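Local coordinates for protein D-glyceraldehyde dehydrogenase (NADP(+)) (Thermoplasma acidophilum, PDB 5IZD) that oxidises D-glyceraldehyde to glycerate with NADP(+) in the non-phosphorylated Entner-Doudoroff pathway, working as a homotetramer, at residues 46-51 / 197-202; 50-55 / 166-171; 171-174 / 180-183; 211-216 / 231-236. All coordinates share one frame; numbering follows the deposited sequence.

Contact 1 (46-51 / 197-202)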
# COMPACT_ATOMS: atom_id res chain seq x y z
N ILE A 46 8.55 -27.45 -20.23
CA ILE A 46 7.63 -26.33 -20.35
C ILE A 46 6.19 -26.80 -20.46
O ILE A 46 5.31 -26.23 -19.82
CB ILE A 46 8.02 -25.39 -21.52
CG1 ILE A 46 9.27 -24.59 -21.15
CG2 ILE A 46 6.89 -24.43 -21.86
CD1 ILE A 46 9.93 -23.96 -22.34
N ASP A 47 5.95 -27.81 -21.28
CA ASP A 47 4.63 -28.52 -21.35
C ASP A 47 4.12 -29.09 -20.01
O ASP A 47 2.95 -28.89 -19.67
CB ASP A 47 4.59 -29.60 -22.43
CG ASP A 47 4.64 -29.01 -23.85
OD1 ASP A 47 4.58 -27.78 -24.08
OD2 ASP A 47 4.78 -29.78 -24.79
N ALA A 48 4.98 -29.72 -19.24
CA ALA A 48 4.61 -30.11 -17.87
C ALA A 48 4.22 -28.88 -16.97
O ALA A 48 3.22 -28.92 -16.27
CB ALA A 48 5.71 -30.91 -17.21
N ALA A 49 5.00 -27.80 -17.02
CA ALA A 49 4.65 -26.58 -16.33
C ALA A 49 3.29 -26.04 -16.78
O ALA A 49 2.47 -25.63 -15.93
CB ALA A 49 5.75 -25.54 -16.51
N GLU A 50 3.02 -26.02 -18.08
CA GLU A 50 1.68 -25.59 -18.55
C GLU A 50 0.55 -26.45 -18.00
O GLU A 50 -0.48 -25.95 -17.52
CB GLU A 50 1.59 -25.59 -20.07
CG GLU A 50 0.28 -25.03 -20.62
CD GLU A 50 0.26 -25.02 -22.14
OE1 GLU A 50 0.61 -26.03 -22.74
OE2 GLU A 50 -0.09 -23.99 -22.78
N ASP A 51 0.71 -27.75 -18.10
CA ASP A 51 -0.33 -28.66 -17.65
C ASP A 51 -0.52 -28.65 -16.12
O ASP A 51 -1.60 -28.88 -15.66
CB ASP A 51 -0.08 -30.09 -18.18
CG ASP A 51 -0.07 -30.16 -19.75
OD1 ASP A 51 -0.61 -29.28 -20.46
OD2 ASP A 51 0.50 -31.16 -20.26
N VAL A 197 5.00 -28.82 -11.53
CA VAL A 197 5.08 -27.48 -10.94
C VAL A 197 6.50 -26.95 -10.97
O VAL A 197 6.71 -25.76 -11.13
CB VAL A 197 4.50 -27.45 -9.51
CG1 VAL A 197 4.72 -26.07 -8.83
CG2 VAL A 197 3.03 -27.74 -9.59
N LEU A 198 7.47 -27.84 -10.80
CA LEU A 198 8.87 -27.50 -10.76
C LEU A 198 9.65 -28.46 -11.65
O LEU A 198 9.64 -29.65 -11.41
CB LEU A 198 9.41 -27.61 -9.33
CG LEU A 198 10.90 -27.26 -9.16
CD1 LEU A 198 11.20 -25.87 -9.66
CD2 LEU A 198 11.29 -27.36 -7.70
N ASN A 199 10.35 -27.92 -12.64
CA ASN A 199 11.17 -28.71 -13.57
C ASN A 199 12.59 -28.16 -13.59
O ASN A 199 12.79 -26.95 -13.50
CB ASN A 199 10.57 -28.71 -14.98
CG ASN A 199 9.11 -29.12 -14.98
OD1 ASN A 199 8.79 -30.31 -15.16
ND2 ASN A 199 8.23 -28.18 -14.75
N PHE A 200 13.56 -29.08 -13.79
CA PHE A 200 14.98 -28.82 -13.66
C PHE A 200 15.66 -29.30 -14.92
O PHE A 200 15.61 -30.51 -15.25
CB PHE A 200 15.53 -29.59 -12.45
CG PHE A 200 17.01 -29.37 -12.19
CD1 PHE A 200 17.48 -28.14 -11.77
CD2 PHE A 200 17.92 -30.39 -12.38
CE1 PHE A 200 18.84 -27.95 -11.49
CE2 PHE A 200 19.29 -30.20 -12.11
CZ PHE A 200 19.74 -28.96 -11.67
N ILE A 201 16.27 -28.35 -15.61
CA ILE A 201 16.89 -28.57 -16.90
C ILE A 201 18.31 -28.01 -16.84
O ILE A 201 18.51 -26.79 -16.56
CB ILE A 201 16.12 -27.82 -18.00
CG1 ILE A 201 14.82 -28.53 -18.32
CG2 ILE A 201 16.95 -27.71 -19.28
CD1 ILE A 201 15.00 -29.84 -19.06
N THR A 202 19.30 -28.85 -17.13
CA THR A 202 20.68 -28.43 -17.21
C THR A 202 21.09 -28.56 -18.68
O THR A 202 20.51 -29.34 -19.45
CB THR A 202 21.65 -29.32 -16.33
OG1 THR A 202 21.54 -30.71 -16.68
CG2 THR A 202 21.37 -29.12 -14.81
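The amide of Asn199 is gripped at both ends while it lies against Ala48 and Ala49 of helix 39-77. Its OD1 accepts a hydrogen bond from the backbone N of Asp8, and ND2 donates to the carbonyl O of Gly196 and, weakly, to that of Val169. None of these bonds goes to the helix; what the helix offers is mainly two methyl groups. CB of Ala48 approaches the oxygen end of the amide, with 3.7 Å between it and Asn199 OD1. One residue further on, CB and N of Ala49 both sit 4.0 Å from Asn199 ND2, so the flat group spans two successive alanines. Its place follows from the first torsion (chi1 -52°), which sets CG opposite the carbonyl carbon of Asn199 and lets the amide reach across to the helix. In the coenzyme-binding domain of aldehyde dehydrogenases, a Rossmann-type fold, helices cover the faces of a sheet; here the N-terminal half of helix 39-77 packs beside strand 198-200, which pairs in parallel with strand 168-172. The backbones come near, CA of Ala49 lying 5.5 Å from CA of Val197, consistent with the small alanines here. Around this core, Val197 packs on Ala52 and Trp56 and Ile201 on Ala45, extending the apolar seam along the same helix. On another side of the helix, Glu50 and Asp47 both form salt bridges with Lys217.

Contact 2 (50-55 / 166-171)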
# COMPACT_ATOMS: atom_id res chain seq x y z
N GLU A 50 3.02 -26.02 -18.08
CA GLU A 50 1.68 -25.59 -18.55
C GLU A 50 0.55 -26.45 -18.00
O GLU A 50 -0.48 -25.95 -17.52
CB GLU A 50 1.59 -25.59 -20.07
CG GLU A 50 0.28 -25.03 -20.62
CD GLU A 50 0.26 -25.02 -22.14
OE1 GLU A 50 0.61 -26.03 -22.74
OE2 GLU A 50 -0.09 -23.99 -22.78
N ASP A 51 0.71 -27.75 -18.10
CA ASP A 51 -0.33 -28.66 -17.65
C ASP A 51 -0.52 -28.65 -16.12
O ASP A 51 -1.60 -28.88 -15.66
CB ASP A 51 -0.08 -30.09 -18.18
CG ASP A 51 -0.07 -30.16 -19.75
OD1 ASP A 51 -0.61 -29.28 -20.46
OD2 ASP A 51 0.50 -31.16 -20.26
N ALA A 52 0.50 -28.35 -15.33
CA ALA A 52 0.32 -28.26 -13.90
C ALA A 52 -0.26 -26.89 -13.43
O ALA A 52 -0.65 -26.77 -12.28
CB ALA A 52 1.66 -28.53 -13.22
N PHE A 53 -0.31 -25.88 -14.30
CA PHE A 53 -0.55 -24.50 -13.90
C PHE A 53 -1.86 -24.28 -13.15
O PHE A 53 -1.83 -23.77 -12.04
CB PHE A 53 -0.44 -23.49 -15.07
CG PHE A 53 -0.92 -22.09 -14.70
CD1 PHE A 53 -0.20 -21.31 -13.83
CD2 PHE A 53 -2.15 -21.59 -15.15
CE1 PHE A 53 -0.64 -20.06 -13.42
CE2 PHE A 53 -2.60 -20.32 -14.76
CZ PHE A 53 -1.84 -19.56 -13.89
N TRP A 54 -2.98 -24.74 -13.71
CA TRP A 54 -4.30 -24.45 -13.10
C TRP A 54 -4.53 -25.00 -11.70
O TRP A 54 -4.99 -24.29 -10.80
CB TRP A 54 -5.47 -24.76 -14.05
CG TRP A 54 -5.64 -23.65 -14.99
CD1 TRP A 54 -5.35 -23.64 -16.32
CD2 TRP A 54 -6.05 -22.31 -14.64
NE1 TRP A 54 -5.59 -22.38 -16.84
CE2 TRP A 54 -6.01 -21.54 -15.84
CE3 TRP A 54 -6.42 -21.69 -13.44
CZ2 TRP A 54 -6.36 -20.19 -15.87
CZ3 TRP A 54 -6.77 -20.33 -13.47
CH2 TRP A 54 -6.73 -19.59 -14.68
N ALA A 55 -4.15 -26.23 -11.51
CA ALA A 55 -4.21 -26.91 -10.21
C ALA A 55 -3.22 -26.35 -9.17
O ALA A 55 -3.52 -26.41 -7.97
CB ALA A 55 -3.91 -28.41 -10.41
N GLY A 166 2.08 -18.78 -7.14
CA GLY A 166 1.24 -19.67 -7.94
C GLY A 166 1.72 -19.90 -9.38
O GLY A 166 0.96 -20.40 -10.16
N ASN A 167 2.97 -19.53 -9.71
CA ASN A 167 3.53 -19.80 -11.00
C ASN A 167 4.14 -21.18 -10.97
O ASN A 167 4.55 -21.64 -9.91
CB ASN A 167 4.63 -18.82 -11.38
CG ASN A 167 4.14 -17.38 -11.44
OD1 ASN A 167 3.60 -16.92 -12.47
ND2 ASN A 167 4.35 -16.63 -10.33
N THR A 168 4.22 -21.81 -12.14
CA THR A 168 4.95 -23.08 -12.29
C THR A 168 6.29 -22.70 -12.85
O THR A 168 6.44 -21.58 -13.41
CB THR A 168 4.25 -24.06 -13.22
OG1 THR A 168 4.03 -23.41 -14.46
CG2 THR A 168 2.92 -24.47 -12.64
N VAL A 169 7.28 -23.58 -12.67
CA VAL A 169 8.67 -23.18 -12.85
C VAL A 169 9.49 -24.23 -13.62
O VAL A 169 9.41 -25.44 -13.34
CB VAL A 169 9.38 -22.92 -11.50
CG1 VAL A 169 10.87 -22.61 -11.72
CG2 VAL A 169 8.70 -21.87 -10.68
N VAL A 170 10.26 -23.72 -14.59
CA VAL A 170 11.40 -24.42 -15.25
C VAL A 170 12.72 -23.70 -14.90
O VAL A 170 12.95 -22.52 -15.32
CB VAL A 170 11.24 -24.46 -16.78
CG1 VAL A 170 12.40 -25.22 -17.42
CG2 VAL A 170 9.90 -25.07 -17.18
N LEU A 171 13.56 -24.38 -14.11
CA LEU A 171 14.86 -23.90 -13.67
C LEU A 171 16.03 -24.46 -14.53
O LEU A 171 16.13 -25.70 -14.71
CB LEU A 171 15.07 -24.24 -12.17
CG LEU A 171 16.46 -23.99 -11.55
CD1 LEU A 171 16.77 -22.50 -11.38
CD2 LEU A 171 16.55 -24.63 -10.20
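Two first torsions bring Phe53 and Thr168 to their places in this contact. In Phe53 the ring is carried away from its own backbone N, CG lying anti to it (chi1 170°), and swings toward the turn before the strand. In Thr168 a chi1 of 55° turns the hydroxyl between the backbone N and the carbonyl carbon and leaves the methyl opposite the carbonyl carbon. That methyl, CG2, meets the helix backbone rather than a side-chain end: it lies 3.7 Å from CA of Phe53 and also touches the carbonyl carbon of Ala52. OG1 is held by the carbonyl O of Ala49, one turn earlier in helix 39-77, which fixes the rotation of the branch. The helix is kinked hereabouts, with Phe53 N bonded to Glu50 O at 3.2 Å and the N of Trp54 and of Ala55 lacking a bond to the turn before. On the ring side, CE1 of Phe53 comes obliquely within 3.6 Å of the carbonyl O of Gly166. Gly166 closes helix 153-164 in a Schellman motif, and its positive phi (97°) would jam a CB against the preceding carbonyl. The contact thus joins helix 39-77 to the start of strand 168-172 in the Rossmann-type coenzyme domain. Behind the ring, CE2 of Phe53 stands 3.7 Å above one face of the Trp54 indole, and Arg429 of the second subunit packs on Phe53. Between the segments the touches are van der Waals ones, methyl on backbone and ring carbon near carbonyl oxygen; close fit joins them, with Thr168 OG1 to Ala49 O the polar tie.

Contact 3 (171-174 / 180-183). With NAP (NADP nicotinamide-adenine-dinucleotide phosphate), chain I.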
# COMPACT_ATOMS: atom_id res chain seq x y z
N LEU A 171 13.56 -24.38 -14.11
CA LEU A 171 14.86 -23.90 -13.67
C LEU A 171 16.03 -24.46 -14.53
O LEU A 171 16.13 -25.70 -14.71
CB LEU A 171 15.07 -24.24 -12.17
CG LEU A 171 16.46 -23.99 -11.55
CD1 LEU A 171 16.77 -22.50 -11.38
CD2 LEU A 171 16.55 -24.63 -10.20
N LYS A 172 16.93 -23.60 -14.97
CA LYS A 172 18.15 -23.98 -15.66
C LYS A 172 19.29 -23.23 -14.98
O LYS A 172 19.39 -22.03 -15.10
CB LYS A 172 18.12 -23.72 -17.14
CG LYS A 172 19.39 -24.09 -17.88
CD LYS A 172 20.18 -22.86 -18.29
CE LYS A 172 21.54 -23.14 -18.89
NZ LYS A 172 22.54 -23.41 -17.85
N PRO A 173 20.14 -23.95 -14.25
CA PRO A 173 21.22 -23.30 -13.54
C PRO A 173 22.44 -23.12 -14.40
O PRO A 173 22.50 -23.52 -15.52
CB PRO A 173 21.49 -24.26 -12.43
CG PRO A 173 21.25 -25.60 -13.06
CD PRO A 173 20.09 -25.39 -13.98
N SER A 174 23.42 -22.45 -13.85
CA SER A 174 24.66 -22.22 -14.54
C SER A 174 25.31 -23.57 -14.83
O SER A 174 25.27 -24.50 -13.98
CB SER A 174 25.62 -21.38 -13.71
OG SER A 174 26.94 -21.55 -14.17
N SER A 180 24.31 -27.73 -6.71
CA SER A 180 23.61 -27.08 -5.60
C SER A 180 22.14 -26.85 -5.99
O SER A 180 21.23 -27.02 -5.18
CB SER A 180 24.37 -25.82 -5.15
OG SER A 180 24.52 -24.91 -6.22
N ALA A 181 21.90 -26.57 -7.27
CA ALA A 181 20.54 -26.34 -7.74
C ALA A 181 19.75 -27.65 -7.66
O ALA A 181 18.62 -27.69 -7.21
CB ALA A 181 20.57 -25.83 -9.16
N GLU A 182 20.37 -28.72 -8.13
CA GLU A 182 19.73 -30.02 -8.15
C GLU A 182 19.36 -30.40 -6.77
O GLU A 182 18.33 -30.98 -6.56
CB GLU A 182 20.64 -31.12 -8.68
CG GLU A 182 19.86 -32.38 -9.03
CD GLU A 182 20.61 -33.64 -8.85
OE1 GLU A 182 21.33 -33.75 -7.82
OE2 GLU A 182 20.47 -34.54 -9.74
N TRP A 183 20.26 -30.16 -5.83
CA TRP A 183 20.02 -30.56 -4.45
C TRP A 183 18.79 -29.79 -3.82
O TRP A 183 17.91 -30.40 -3.16
CB TRP A 183 21.29 -30.39 -3.64
CG TRP A 183 21.23 -30.85 -2.23
CD1 TRP A 183 21.65 -32.04 -1.76
CD2 TRP A 183 20.71 -30.11 -1.07
NE1 TRP A 183 21.45 -32.11 -0.39
CE2 TRP A 183 20.91 -30.93 0.06
CE3 TRP A 183 20.15 -28.85 -0.90
CZ2 TRP A 183 20.52 -30.54 1.35
CZ3 TRP A 183 19.76 -28.43 0.41
CH2 TRP A 183 19.94 -29.29 1.51
PA NAP I . 25.92 -15.73 -17.67
O1A NAP I . 26.43 -16.18 -19.00
O2A NAP I . 25.17 -14.42 -17.59
O5B NAP I . 25.00 -16.93 -17.05
C5B NAP I . 23.80 -16.74 -16.26
C4B NAP I . 22.74 -17.80 -16.62
O4B NAP I . 22.24 -17.57 -17.95
C3B NAP I . 23.32 -19.23 -16.65
O3B NAP I . 22.29 -20.17 -16.24
C2B NAP I . 23.65 -19.42 -18.10
O2B NAP I . 23.83 -20.78 -18.48
C1B NAP I . 22.47 -18.76 -18.76
N9A NAP I . 22.65 -18.39 -20.17
C8A NAP I . 23.81 -18.20 -20.86
N7A NAP I . 23.59 -17.89 -22.12
C5A NAP I . 22.20 -17.85 -22.23
C6A NAP I . 21.34 -17.57 -23.29
N6A NAP I . 21.78 -17.25 -24.52
N1A NAP I . 20.01 -17.62 -23.07
C2A NAP I . 19.56 -17.97 -21.85
N3A NAP I . 20.31 -18.27 -20.78
C4A NAP I . 21.64 -18.17 -21.05
O3 NAP I . 27.16 -15.68 -16.68
PN NAP I . 28.72 -16.01 -16.94
O1N NAP I . 28.89 -17.48 -17.26
O2N NAP I . 29.52 -15.58 -15.74
O5D NAP I . 29.10 -15.16 -18.17
P2B NAP I . 25.37 -21.33 -18.77
O1X NAP I . 25.21 -22.79 -19.23
O2X NAP I . 26.11 -21.30 -17.51
O3X NAP I . 26.01 -20.52 -19.84
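The contact belongs to the NADP pocket and to the beta-alpha-beta unit that carries it: Pro173, just past the end of strand 168-172, packs on Ala181 of helix 178-190. CB of Pro173 and CB of Ala181 are 3.7 Å apart, and CG of the same proline also borders that methyl. Leu171, one strand residue before the pocket lysine, adds CD2 at 4.3 Å from Ala181 CB. Phe200 of strand 198-200 touches all three of these side chains and completes the apolar cluster. This strand-helix-strand crossover is the Rossmann-type element of the aldehyde dehydrogenase coenzyme domain, and the residues at the strand's C-terminal end hold the adenosine ribose and its 2'-phosphate. Lys172 points away from the helix, and its chain bends at chi2 (-107°) and again at chi4 (-80°), which brings NZ to the 2' side of the ribose. Its NZ donates to the ribose-phosphate bridging oxygen O2B of NADP at 3.0 Å and to phosphate oxygen O1X of NADP at 3.1 Å. A methionine in its place would probably leave the 2'-phosphate without this positive partner and so weaken the grip on the group that distinguishes NADP from NAD. Ser174 borders the same phosphate, its CA lying 3.4 Å from O2X of NADP, while its OG is bonded to the backbone N of Asp176. Ser175 OG also hydrogen-bonds to the coenzyme.

Contact 4 (211-216 / 231-236). With NAP (NADP nicotinamide-adenine-dinucleotide phosphate), chain I.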
# COMPACT_ATOMS: atom_id res chain seq x y z
N TYR A 211 16.64 -20.94 -26.87
CA TYR A 211 15.44 -21.73 -27.15
C TYR A 211 14.43 -21.66 -26.01
O TYR A 211 13.22 -21.49 -26.26
CB TYR A 211 15.86 -23.18 -27.48
CG TYR A 211 14.70 -24.01 -27.87
CD1 TYR A 211 14.18 -23.96 -29.19
CD2 TYR A 211 14.07 -24.84 -26.93
CE1 TYR A 211 13.07 -24.73 -29.56
CE2 TYR A 211 12.95 -25.62 -27.30
CZ TYR A 211 12.45 -25.56 -28.61
OH TYR A 211 11.33 -26.32 -28.94
N ILE A 212 14.93 -21.77 -24.78
CA ILE A 212 14.09 -21.68 -23.58
C ILE A 212 13.43 -20.29 -23.50
O ILE A 212 12.23 -20.16 -23.27
CB ILE A 212 14.87 -21.91 -22.25
CG1 ILE A 212 15.59 -23.26 -22.20
CG2 ILE A 212 13.92 -22.01 -21.07
CD1 ILE A 212 16.70 -23.33 -21.15
N VAL A 213 14.23 -19.26 -23.69
CA VAL A 213 13.72 -17.91 -23.48
C VAL A 213 12.71 -17.46 -24.53
O VAL A 213 11.77 -16.78 -24.17
CB VAL A 213 14.79 -16.84 -23.31
CG1 VAL A 213 15.77 -17.22 -22.19
CG2 VAL A 213 15.53 -16.58 -24.59
N GLU A 214 12.90 -17.80 -25.79
CA GLU A 214 11.91 -17.36 -26.81
C GLU A 214 10.63 -18.22 -27.02
O GLU A 214 9.78 -17.86 -27.80
CB GLU A 214 12.62 -17.13 -28.13
CG GLU A 214 13.15 -18.39 -28.75
CD GLU A 214 14.09 -18.11 -29.91
OE1 GLU A 214 14.41 -19.11 -30.60
OE2 GLU A 214 14.47 -16.94 -30.18
N HIS A 215 10.49 -19.32 -26.28
CA HIS A 215 9.42 -20.31 -26.41
C HIS A 215 8.02 -19.67 -26.26
O HIS A 215 7.81 -18.93 -25.31
CB HIS A 215 9.62 -21.39 -25.33
CG HIS A 215 8.87 -22.66 -25.57
ND1 HIS A 215 7.52 -22.77 -25.33
CD2 HIS A 215 9.27 -23.88 -25.98
CE1 HIS A 215 7.11 -23.99 -25.61
NE2 HIS A 215 8.16 -24.70 -25.99
N LYS A 216 7.09 -20.01 -27.15
CA LYS A 216 5.77 -19.35 -27.24
C LYS A 216 4.98 -19.37 -25.92
O LYS A 216 4.15 -18.47 -25.67
CB LYS A 216 4.90 -19.95 -28.39
CG LYS A 216 5.47 -19.81 -29.82
N GLN A 231 21.20 -8.77 -22.17
CA GLN A 231 20.85 -8.07 -23.42
C GLN A 231 20.31 -9.07 -24.45
O GLN A 231 19.31 -8.82 -25.11
CB GLN A 231 22.01 -7.31 -23.99
CG GLN A 231 22.53 -6.19 -23.12
CD GLN A 231 23.76 -5.54 -23.69
OE1 GLN A 231 24.84 -6.11 -23.68
NE2 GLN A 231 23.59 -4.36 -24.22
N ARG A 232 20.93 -10.23 -24.52
CA ARG A 232 20.47 -11.28 -25.42
C ARG A 232 19.09 -11.82 -25.04
O ARG A 232 18.24 -12.00 -25.91
CB ARG A 232 21.50 -12.41 -25.49
CG ARG A 232 21.20 -13.45 -26.53
CD ARG A 232 22.41 -14.29 -26.91
NE ARG A 232 22.07 -15.29 -27.95
CZ ARG A 232 22.12 -15.08 -29.29
NH1 ARG A 232 22.47 -13.90 -29.81
NH2 ARG A 232 21.82 -16.06 -30.15
N ILE A 233 18.86 -12.06 -23.75
CA ILE A 233 17.57 -12.54 -23.31
C ILE A 233 16.46 -11.52 -23.66
O ILE A 233 15.39 -11.89 -24.14
CB ILE A 233 17.57 -12.82 -21.79
CG1 ILE A 233 18.38 -14.06 -21.52
CG2 ILE A 233 16.14 -12.93 -21.23
CD1 ILE A 233 18.84 -14.19 -20.09
N MET A 234 16.74 -10.25 -23.41
CA MET A 234 15.79 -9.23 -23.75
C MET A 234 15.48 -9.21 -25.23
O MET A 234 14.32 -9.05 -25.62
CB MET A 234 16.30 -7.84 -23.27
CG MET A 234 15.28 -6.75 -23.29
SD MET A 234 15.89 -5.29 -22.38
CE MET A 234 14.71 -4.10 -22.98
N GLN A 235 16.50 -9.34 -26.08
CA GLN A 235 16.25 -9.40 -27.54
C GLN A 235 15.38 -10.61 -27.94
O GLN A 235 14.42 -10.45 -28.70
CB GLN A 235 17.56 -9.48 -28.30
CG GLN A 235 18.38 -8.20 -28.25
CD GLN A 235 19.84 -8.51 -28.54
OE1 GLN A 235 20.17 -9.62 -28.92
NE2 GLN A 235 20.72 -7.53 -28.32
N LYS A 236 15.71 -11.81 -27.42
CA LYS A 236 14.97 -13.03 -27.72
C LYS A 236 13.54 -13.03 -27.18
O LYS A 236 12.63 -13.48 -27.89
CB LYS A 236 15.69 -14.29 -27.23
CG LYS A 236 17.05 -14.51 -27.82
CD LYS A 236 17.03 -14.45 -29.33
CE LYS A 236 18.35 -14.96 -29.89
NZ LYS A 236 18.40 -14.63 -31.34
PA NAP I . 25.92 -15.73 -17.67
O1A NAP I . 26.43 -16.18 -19.00
O2A NAP I . 25.17 -14.42 -17.59
O5B NAP I . 25.00 -16.93 -17.05
C5B NAP I . 23.80 -16.74 -16.26
C4B NAP I . 22.74 -17.80 -16.62
O4B NAP I . 22.24 -17.57 -17.95
C3B NAP I . 23.32 -19.23 -16.65
O3B NAP I . 22.29 -20.17 -16.24
C2B NAP I . 23.65 -19.42 -18.10
O2B NAP I . 23.83 -20.78 -18.48
C1B NAP I . 22.47 -18.76 -18.76
N9A NAP I . 22.65 -18.39 -20.17
C8A NAP I . 23.81 -18.20 -20.86
N7A NAP I . 23.59 -17.89 -22.12
C5A NAP I . 22.20 -17.85 -22.23
C6A NAP I . 21.34 -17.57 -23.29
N6A NAP I . 21.78 -17.25 -24.52
N1A NAP I . 20.01 -17.62 -23.07
C2A NAP I . 19.56 -17.97 -21.85
N3A NAP I . 20.31 -18.27 -20.78
C4A NAP I . 21.64 -18.17 -21.05
O3 NAP I . 27.16 -15.68 -16.68
PN NAP I . 28.72 -16.01 -16.94
O1N NAP I . 28.89 -17.48 -17.26
O2N NAP I . 29.52 -15.58 -15.74
O5D NAP I . 29.10 -15.16 -18.17
P2B NAP I . 25.37 -21.33 -18.77
O1X NAP I . 25.21 -22.79 -19.23
O2X NAP I . 26.11 -21.30 -17.51
O3X NAP I . 26.01 -20.52 -19.84
O HOH W 1 13.30 -14.17 -30.44
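The C-terminal turns of helices 205-214 and 227-236 come together with CA of Glu214 5.4 Å from CA of Lys236. Both helices flank the sheet of the Rossmann-type coenzyme domain, and the adenine of NADP reaches their cleft. Val213 and Ile233 meet at about a right angle, CG1 to CG1 at 4.2 Å, and both carbons approach the base: the Val213 CG1 methyl lies beside C2A of NADP at 3.9 Å, and the Ile233 CG1 methylene comes from above the ring plane. The other branch of the valine is tightly packed, its CG2 being 3.5 Å from CB of Lys236. With an alanine replacing Val213 both methyls would be gone, which is likely to open a gap between C2A, Ile233 and Lys236 and free that side of the base. Arg232 has N6A at the edge of its guanidinium, near its plane, while Lys236 CE stands 3.6 Å above one face of that group; NH2 of Arg232 forms a salt bridge with Asp210. Glu214 and Lys236 run side by side, their charged ends not in contact. A water joins the helices instead, donating to Glu214 OE2 at 3.0 Å and to the backbone O of Lys236 at 2.7 Å.

In the fold
Contacts 1 and 2 use successive turns of helix 39-77 against neighbouring parallel strands, their centres 7 Å apart; the strands are joined by a probable bond of 2.7 Å between Val197 O and Val169 N. Contact 3 follows strand 168-172 to its C-terminal end, 13 Å from contact 1 between centres, where the packing gives way to the NADP pocket. The centres of contacts 3 and 4 are about 19 Å apart, yet both touch the coenzyme, one at the 2'-phosphate and the other at the adenine. Ile212 CD1 bridges them by lying 4.3 Å from Lys172 CB, and Ile46 CD1 packs 3.6 Å from His215 CG, tying contact 1 to contact 4.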